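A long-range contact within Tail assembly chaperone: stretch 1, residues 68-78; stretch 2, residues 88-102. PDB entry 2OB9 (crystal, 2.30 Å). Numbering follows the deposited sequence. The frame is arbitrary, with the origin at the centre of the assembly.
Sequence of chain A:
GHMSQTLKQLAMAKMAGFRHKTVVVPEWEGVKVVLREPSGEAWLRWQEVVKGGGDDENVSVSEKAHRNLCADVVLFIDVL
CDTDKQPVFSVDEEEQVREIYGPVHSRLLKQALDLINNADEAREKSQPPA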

# COMPACT_ATOMS: atom_id res chain seq x y z
N ASN A 68 13.08 18.91 8.29
CA ASN A 68 13.22 19.69 7.07
C ASN A 68 14.35 20.69 7.18
O ASN A 68 15.09 20.96 6.23
N LEU A 69 14.51 21.22 8.39
CA LEU A 69 15.62 22.08 8.70
C LEU A 69 16.95 21.33 8.59
O LEU A 69 17.83 21.78 7.89
N CYS A 70 17.08 20.21 9.29
CA CYS A 70 18.22 19.30 9.15
C CYS A 70 18.58 18.95 7.72
O CYS A 70 19.76 18.95 7.37
N ALA A 71 17.58 18.58 6.94
CA ALA A 71 17.75 18.27 5.53
C ALA A 71 18.20 19.49 4.75
O ALA A 71 19.09 19.38 3.89
N ASP A 72 17.60 20.66 5.05
CA ASP A 72 17.98 21.90 4.38
C ASP A 72 19.46 22.20 4.67
O ASP A 72 20.23 22.52 3.76
N VAL A 73 19.88 22.09 5.92
CA VAL A 73 21.29 22.44 6.17
C VAL A 73 22.30 21.55 5.40
O VAL A 73 23.33 22.04 5.01
N VAL A 74 21.94 20.28 5.16
CA VAL A 74 22.73 19.28 4.43
C VAL A 74 22.89 19.63 2.97
O VAL A 74 23.99 19.49 2.40
N LEU A 75 21.80 20.05 2.35
CA LEU A 75 21.88 20.59 1.02
C LEU A 75 22.71 21.87 1.03
O LEU A 75 23.49 22.11 0.11
N PHE A 76 22.51 22.72 2.03
CA PHE A 76 23.22 24.02 2.08
C PHE A 76 24.74 23.91 2.08
O PHE A 76 25.46 24.63 1.35
N ILE A 77 25.21 23.03 2.94
CA ILE A 77 26.60 22.77 3.09
C ILE A 77 27.20 22.30 1.76
O ILE A 77 28.34 22.56 1.47
N ASP A 78 26.39 21.64 0.95
CA ASP A 78 26.85 21.10 -0.28
C ASP A 78 26.82 22.11 -1.41
O ASP A 78 27.67 22.08 -2.31
N VAL A 88 32.82 25.67 1.35
CA VAL A 88 33.04 26.43 2.60
C VAL A 88 33.05 25.50 3.85
O VAL A 88 33.85 25.70 4.79
N PHE A 89 32.11 24.54 3.87
CA PHE A 89 31.89 23.66 5.01
C PHE A 89 32.06 22.26 4.53
O PHE A 89 31.72 21.95 3.38
N SER A 90 32.66 21.40 5.36
CA SER A 90 32.61 19.98 5.06
C SER A 90 31.27 19.39 5.57
O SER A 90 30.58 19.97 6.43
N VAL A 91 30.94 18.23 5.01
CA VAL A 91 29.89 17.34 5.54
C VAL A 91 29.94 17.20 7.07
O VAL A 91 28.90 17.19 7.72
N ASP A 92 31.15 17.17 7.62
CA ASP A 92 31.35 16.93 9.04
C ASP A 92 30.90 18.06 9.98
O ASP A 92 30.75 17.84 11.18
N GLU A 93 30.72 19.26 9.46
CA GLU A 93 30.26 20.35 10.33
C GLU A 93 28.81 20.74 10.11
O GLU A 93 28.44 21.89 10.28
N GLU A 94 27.99 19.75 9.76
CA GLU A 94 26.56 19.94 9.59
C GLU A 94 25.94 20.53 10.84
O GLU A 94 25.25 21.54 10.80
N GLU A 95 26.23 19.87 11.95
CA GLU A 95 25.72 20.21 13.27
C GLU A 95 26.13 21.61 13.75
O GLU A 95 25.33 22.31 14.36
N GLN A 96 27.38 22.00 13.48
CA GLN A 96 27.87 23.36 13.69
C GLN A 96 27.04 24.37 12.88
O GLN A 96 26.67 25.42 13.39
N VAL A 97 26.77 24.06 11.62
CA VAL A 97 26.00 24.96 10.73
C VAL A 97 24.52 25.04 11.14
O VAL A 97 23.93 26.10 11.09
N ARG A 98 23.95 23.91 11.53
CA ARG A 98 22.58 23.83 12.04
C ARG A 98 22.23 24.85 13.15
O ARG A 98 21.12 25.41 13.13
N GLU A 99 23.15 25.13 14.08
CA GLU A 99 22.85 26.11 15.14
C GLU A 99 22.83 27.60 14.74
O GLU A 99 22.22 28.42 15.44
N ILE A 100 23.45 27.93 13.61
CA ILE A 100 23.46 29.31 13.13
C ILE A 100 22.65 29.51 11.87
O ILE A 100 22.49 30.64 11.42
N TYR A 101 22.14 28.43 11.28
CA TYR A 101 21.38 28.51 10.05
C TYR A 101 20.14 29.40 10.20
O TYR A 101 19.27 29.18 11.07
N GLY A 102 20.06 30.41 9.34
CA GLY A 102 18.93 31.32 9.37
C GLY A 102 18.61 31.83 7.98
O GLY A 102 18.93 31.17 6.98

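Residues 68-78 form one continuous helix, and the second stretch wraps across it, its short helix 94-98 running at 113° to the first with the axes 9.6 Å apart at closest approach. Together they bury 709 Å², I77 and Y101 being the residues that cover the most surface.

I77 (chi1 m, chi2 t) leaves its helix sideways, but its end reaches the other stretch. I77 CD1 settles against the second helix, 3.3 Å from E94 CA and 4.0 Å from V97 CB, while I77 CG2 lies 3.7 Å from S90 O and I77 CG1 packs 4.0 Å from F89 CB. One isoleucine thus touches both the loop and the helix that follows it. Beside it, a water links the backbones: it donates to I77 O (2.5 Å) and accepts from F89 N (3.0 Å). No direct hydrogen bond joins the two stretches.

Y101 (chi1 t) points toward the first helix and meets side chains from about two turns of it. V73 CG1 sits over one face of its ring, 4.1 Å from the centroid of Y101 in a CH-pi contact. L69, with chi1 t and chi2 p, brings CD1 to 3.8 Å from Y101 CD2. The edge of the tyrosine faces the ring of F76 (chi1 t), with centroids 5.6 Å apart and planes at 81°. F76 also packs against F89 (chi1 m), CE2 to CE2 at 3.9 Å, and its CD2 lies 4.0 Å from V97 CG1, extending the apolar contact.

V73 points inward as well, with CG1 3.6 Å from R98 CG and CG2 3.7 Å from E94 CG. Here the charged side chains present their aliphatic portions to the valine, while their ends pair with each other: R98 NH2 donates to E94 OE2 in a very short 2.5 Å salt bridge. C70 SG lies 3.7 Å from R98 CD.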

# COMPACT_ATOMS: atom_id res chain seq x y z
CB ASN A 68 11.89 20.35 6.68
CG ASN A 68 10.94 19.37 5.98
OD1 ASN A 68 11.25 18.85 4.89
ND2 ASN A 68 9.80 19.12 6.58
CB LEU A 69 15.43 22.70 10.08
CG LEU A 69 16.54 23.67 10.50
CD1 LEU A 69 16.36 25.05 9.79
CD2 LEU A 69 16.59 23.76 12.06
CB CYS A 70 17.97 17.99 9.90
SG CYS A 70 17.80 18.27 11.61
CB ALA A 71 16.47 17.73 4.95
CB ASP A 72 17.09 23.09 4.77
CG ASP A 72 15.72 23.06 4.12
OD1 ASP A 72 15.43 22.12 3.35
OD2 ASP A 72 14.90 23.97 4.39
CB VAL A 73 21.70 22.75 7.68
CG1 VAL A 73 20.51 23.06 8.56
CG2 VAL A 73 22.66 21.73 8.25
CB VAL A 74 22.09 17.85 4.56
CG1 VAL A 74 22.36 16.93 3.32
CG2 VAL A 74 22.52 17.21 5.84
CB LEU A 75 20.48 20.84 0.41
CG LEU A 75 19.77 19.75 -0.37
CD1 LEU A 75 18.50 20.29 -1.03
CD2 LEU A 75 20.72 19.14 -1.39
CB PHE A 76 22.78 24.86 3.29
CG PHE A 76 23.59 26.13 3.46
CD1 PHE A 76 23.37 27.24 2.65
CD2 PHE A 76 24.60 26.22 4.44
CE1 PHE A 76 24.12 28.42 2.80
CE2 PHE A 76 25.36 27.41 4.59
CZ PHE A 76 25.10 28.49 3.78
CB ILE A 77 26.77 21.75 4.18
CG1 ILE A 77 26.71 22.44 5.54
CG2 ILE A 77 28.01 20.91 4.00
CD1 ILE A 77 26.31 21.47 6.66
CB ASP A 78 25.98 19.90 -0.64
CG ASP A 78 26.56 19.11 -1.81
OD1 ASP A 78 27.65 18.50 -1.64
OD2 ASP A 78 25.90 19.12 -2.87
CB VAL A 88 32.00 27.58 2.78
CG1 VAL A 88 32.28 28.36 4.06
CG2 VAL A 88 32.02 28.53 1.59
CB PHE A 89 30.47 23.83 5.58
CG PHE A 89 30.18 25.21 6.08
CD1 PHE A 89 30.81 25.70 7.24
CD2 PHE A 89 29.27 26.04 5.41
CE1 PHE A 89 30.57 27.00 7.72
CE2 PHE A 89 29.00 27.35 5.89
CZ PHE A 89 29.65 27.83 7.05
CB SER A 90 33.78 19.22 5.71
OG SER A 90 33.60 19.22 7.11
CB VAL A 91 29.92 15.95 4.79
CG1 VAL A 91 31.33 15.59 4.28
CG2 VAL A 91 29.33 14.83 5.64
CB ASP A 92 32.81 16.53 9.31
CG ASP A 92 33.17 15.19 8.69
OD1 ASP A 92 32.28 14.31 8.55
OD2 ASP A 92 34.34 15.00 8.33
CB GLU A 93 31.22 21.57 10.30
CG GLU A 93 31.59 22.15 8.93
CD GLU A 93 33.05 22.67 8.91
OE1 GLU A 93 33.76 22.46 7.93
OE2 GLU A 93 33.48 23.30 9.87
CB GLU A 94 25.89 18.60 9.25
CG GLU A 94 24.35 18.62 9.19
CD GLU A 94 23.75 17.20 9.30
OE1 GLU A 94 23.60 16.53 8.24
OE2 GLU A 94 23.45 16.76 10.44
CB GLU A 95 26.19 19.13 14.25
CG GLU A 95 27.52 18.48 13.80
CD GLU A 95 27.38 17.20 12.96
OE1 GLU A 95 26.68 16.24 13.37
OE2 GLU A 95 28.04 17.13 11.90
CB GLN A 96 29.34 23.48 13.26
CG GLN A 96 30.39 22.84 14.22
CD GLN A 96 30.20 21.33 14.46
OE1 GLN A 96 30.14 20.54 13.52
NE2 GLN A 96 30.14 20.95 15.74
CB VAL A 97 26.16 24.57 9.21
CG1 VAL A 97 25.27 25.41 8.31
CG2 VAL A 97 27.62 24.66 8.77
CB ARG A 98 22.26 22.40 12.52
CG ARG A 98 20.97 21.81 11.94
CD ARG A 98 20.52 20.51 12.67
NE ARG A 98 21.28 19.34 12.26
CZ ARG A 98 21.80 18.43 13.09
NH1 ARG A 98 21.64 18.54 14.40
NH2 ARG A 98 22.47 17.40 12.60
CB GLU A 99 23.66 25.89 16.42
CG GLU A 99 25.14 25.65 16.28
CD GLU A 99 25.86 25.70 17.64
OE1 GLU A 99 25.71 26.72 18.37
OE2 GLU A 99 26.58 24.72 17.98
CB ILE A 100 24.94 29.90 12.91
CG1 ILE A 100 25.41 29.87 11.42
CG2 ILE A 100 25.94 29.44 13.99
CD1 ILE A 100 25.84 28.58 10.77
CB TYR A 101 21.00 27.11 9.59
CG TYR A 101 20.40 26.97 8.20
CD1 TYR A 101 21.21 26.68 7.09
CD2 TYR A 101 19.01 27.03 8.00
CE1 TYR A 101 20.64 26.49 5.81
CE2 TYR A 101 18.44 26.84 6.74
CZ TYR A 101 19.27 26.58 5.64
OH TYR A 101 18.71 26.39 4.39
O HOH W 1 29.71 24.52 2.13